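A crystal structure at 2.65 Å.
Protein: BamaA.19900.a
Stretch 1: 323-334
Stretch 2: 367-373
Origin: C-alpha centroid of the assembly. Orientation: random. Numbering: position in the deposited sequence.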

# COMPACT_ATOMS: atom_id res chain seq x y z
N LEU A 323 -5.42 2.80 -4.36
CA LEU A 323 -4.17 2.06 -4.31
C LEU A 323 -3.24 2.48 -5.44
O LEU A 323 -2.01 2.50 -5.26
CB LEU A 323 -4.44 0.56 -4.36
CG LEU A 323 -5.15 -0.05 -3.15
CD1 LEU A 323 -5.41 -1.51 -3.42
CD2 LEU A 323 -4.33 0.11 -1.88
N CYS A 324 -3.79 2.81 -6.62
CA CYS A 324 -2.95 3.32 -7.70
C CYS A 324 -2.22 4.59 -7.27
O CYS A 324 -1.04 4.78 -7.57
CB CYS A 324 -3.79 3.58 -8.95
SG CYS A 324 -4.27 2.10 -9.89
N ILE A 325 -2.92 5.46 -6.55
CA ILE A 325 -2.32 6.70 -6.08
C ILE A 325 -1.27 6.42 -5.02
O ILE A 325 -0.13 6.88 -5.11
CB ILE A 325 -3.42 7.64 -5.56
CG1 ILE A 325 -4.22 8.20 -6.74
CG2 ILE A 325 -2.82 8.75 -4.69
CD1 ILE A 325 -5.44 8.94 -6.34
N GLY A 326 -1.64 5.63 -4.01
CA GLY A 326 -0.71 5.36 -2.92
C GLY A 326 0.50 4.57 -3.35
O GLY A 326 1.63 4.88 -2.95
N LEU A 327 0.30 3.54 -4.17
CA LEU A 327 1.39 2.67 -4.59
C LEU A 327 2.13 3.18 -5.81
O LEU A 327 3.22 2.68 -6.10
CB LEU A 327 0.86 1.25 -4.87
CG LEU A 327 0.30 0.58 -3.60
CD1 LEU A 327 -0.24 -0.82 -3.90
CD2 LEU A 327 1.37 0.52 -2.50
N GLN A 328 1.59 4.18 -6.51
CA GLN A 328 2.25 4.75 -7.68
C GLN A 328 2.56 3.68 -8.72
O GLN A 328 3.66 3.61 -9.27
CB GLN A 328 3.52 5.51 -7.30
CG GLN A 328 3.27 6.82 -6.60
CD GLN A 328 2.58 7.84 -7.49
OE1 GLN A 328 3.19 8.40 -8.41
NE2 GLN A 328 1.30 8.10 -7.23
N VAL A 329 1.57 2.82 -8.98
CA VAL A 329 1.73 1.77 -9.99
C VAL A 329 1.60 2.37 -11.39
O VAL A 329 1.08 3.47 -11.59
CB VAL A 329 0.71 0.64 -9.77
CG1 VAL A 329 0.88 0.00 -8.40
CG2 VAL A 329 -0.73 1.15 -9.99
N ARG A 330 2.08 1.61 -12.37
CA ARG A 330 1.90 1.96 -13.77
C ARG A 330 0.62 1.38 -14.36
O ARG A 330 0.07 1.94 -15.31
CB ARG A 330 3.11 1.47 -14.58
CG ARG A 330 2.89 1.45 -16.08
CD ARG A 330 4.13 1.84 -16.83
NE ARG A 330 3.94 1.72 -18.27
CZ ARG A 330 4.90 1.89 -19.17
NH1 ARG A 330 6.13 2.17 -18.79
NH2 ARG A 330 4.62 1.76 -20.46
N GLY A 331 0.12 0.28 -13.80
CA GLY A 331 -1.06 -0.36 -14.35
C GLY A 331 -1.65 -1.27 -13.30
O GLY A 331 -1.12 -1.41 -12.20
N MET A 332 -2.78 -1.88 -13.67
CA MET A 332 -3.42 -2.83 -12.78
C MET A 332 -4.06 -3.95 -13.58
O MET A 332 -4.43 -3.77 -14.74
CB MET A 332 -4.46 -2.15 -11.87
CG MET A 332 -5.35 -1.18 -12.57
SD MET A 332 -6.59 -0.47 -11.46
CE MET A 332 -7.67 0.23 -12.71
N LEU A 333 -4.17 -5.11 -12.95
CA LEU A 333 -4.71 -6.31 -13.59
C LEU A 333 -5.87 -6.83 -12.75
O LEU A 333 -5.70 -7.10 -11.56
CB LEU A 333 -3.62 -7.38 -13.72
CG LEU A 333 -2.47 -7.14 -14.71
CD1 LEU A 333 -1.45 -6.13 -14.21
CD2 LEU A 333 -1.81 -8.46 -15.02
N LEU A 334 -7.04 -6.95 -13.37
CA LEU A 334 -8.18 -7.64 -12.76
C LEU A 334 -8.07 -9.12 -13.11
O LEU A 334 -8.14 -9.49 -14.29
CB LEU A 334 -9.51 -7.05 -13.24
CG LEU A 334 -9.69 -5.55 -12.99
CD1 LEU A 334 -11.01 -5.02 -13.53
CD2 LEU A 334 -9.58 -5.27 -11.50
N GLU A 367 -4.35 9.40 -14.85
CA GLU A 367 -4.88 9.44 -16.21
C GLU A 367 -4.21 8.41 -17.12
O GLU A 367 -4.86 7.87 -18.02
CB GLU A 367 -4.74 10.85 -16.78
N ASP A 368 -2.93 8.09 -16.88
CA ASP A 368 -2.17 7.23 -17.78
C ASP A 368 -1.91 5.85 -17.19
O ASP A 368 -0.93 5.18 -17.54
CB ASP A 368 -0.86 7.92 -18.17
CG ASP A 368 -1.08 9.12 -19.10
OD1 ASP A 368 -1.81 8.96 -20.11
OD2 ASP A 368 -0.54 10.22 -18.81
N ILE A 369 -2.78 5.39 -16.31
CA ILE A 369 -2.66 4.08 -15.70
C ILE A 369 -3.31 3.05 -16.61
O ILE A 369 -4.45 3.24 -17.05
CB ILE A 369 -3.31 4.07 -14.30
CG1 ILE A 369 -2.51 5.00 -13.38
CG2 ILE A 369 -3.43 2.65 -13.74
CD1 ILE A 369 -2.20 4.39 -12.03
N ASP A 370 -2.58 1.98 -16.93
CA ASP A 370 -3.13 0.89 -17.74
C ASP A 370 -4.04 0.00 -16.90
O ASP A 370 -3.81 -0.21 -15.70
CB ASP A 370 -2.00 0.04 -18.34
CG ASP A 370 -1.21 0.76 -19.41
OD1 ASP A 370 -1.80 1.16 -20.45
OD2 ASP A 370 0.01 0.92 -19.22
N LEU A 371 -5.08 -0.53 -17.53
CA LEU A 371 -5.97 -1.48 -16.89
C LEU A 371 -6.09 -2.70 -17.79
O LEU A 371 -6.45 -2.57 -18.97
CB LEU A 371 -7.34 -0.87 -16.60
CG LEU A 371 -8.46 -1.85 -16.20
CD1 LEU A 371 -8.09 -2.60 -14.93
CD2 LEU A 371 -9.80 -1.14 -16.04
N PHE A 372 -5.77 -3.87 -17.25
CA PHE A 372 -5.93 -5.13 -17.95
C PHE A 372 -6.93 -5.98 -17.19
O PHE A 372 -7.10 -5.82 -15.98
CB PHE A 372 -4.60 -5.89 -18.09
CG PHE A 372 -3.49 -5.06 -18.67
CD1 PHE A 372 -3.41 -4.83 -20.02
CD2 PHE A 372 -2.52 -4.52 -17.85
CE1 PHE A 372 -2.40 -4.07 -20.56
CE2 PHE A 372 -1.50 -3.75 -18.38
CZ PHE A 372 -1.44 -3.52 -19.75
N THR A 373 -7.60 -6.86 -17.91
CA THR A 373 -8.53 -7.76 -17.26
C THR A 373 -8.37 -9.14 -17.88
O THR A 373 -8.11 -9.27 -19.08
CB THR A 373 -9.98 -7.24 -17.36
OG1 THR A 373 -10.81 -7.96 -16.44
CG2 THR A 373 -10.53 -7.38 -18.78

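Backbone hydrogen bonds join parallel strands, while the alternation of side chains determines which residues lie together on each face of the sheet, and the pairing of 331-334 with 370-373 in BamaA.19900.a illustrates this well. At the apolar centre lies Ile 369, the residue just before the second strand. Its CA-to-CB bond points sideways, yet the end of the side chain comes nearer to the first stretch, where CD1 lies 3.6 Å from CB of Cys 324 and 4.1 Å from CG2 of Val 329. Cys 324 belongs to the helix that precedes the strand, so a single isoleucine touches both the helix and the loop that leads out of it. CG2 of Ile 369 lies 3.9 Å from CA of Gly 331 and also 4.0 Å from SG of Cys 324, so this methyl touches both the strand and the helix.

The apolar packing continues along the face that carries Met 332, Leu 334, Leu 371 and Thr 373. Leu 371 serves two neighbours through one methyl, its CD1 lying 3.6 Å from CE of Met 332 and 3.9 Å from CG of Leu 334. On the other face, CG of Leu 333 approaches CD2 of Phe 372 at 4.1 Å. Gly 331 shares that face without a side chain, and its CA comes within 3.1 Å of O of Asp 370; a CB there would sit tightly against the same oxygen.

Between the two faces runs the backbone ladder. The strand directions differ by 15°, and the hydrogen bonds alternate as parallel pairing requires: Asp 370 and Phe 372 each bond to two residues of the first stretch, spaced two apart. N of Asp 370 donates to O of Arg 330 (3.1 Å), and O of Asp 370 accepts from N of Met 332 (2.8 Å). Phe 372 then repeats the pattern, its N donating to O of Met 332 at 2.8 Å and its O accepting from N of Leu 334, also at 2.8 Å. CA-H...O contacts supplement the ladder, as where CA of Leu 371 lies 3.5 Å from O of Met 332.

The polar edge is looser. The CA-to-CB bond of Arg 330 points away from the second stretch, but the end of its side chain returns, bringing NE to 4.1 Å from OD2 of Asp 370, near the guanidinium plane. Opposite charges are thus close without forming a salt bridge, and both side chains have hydrogen bonds elsewhere in the structure.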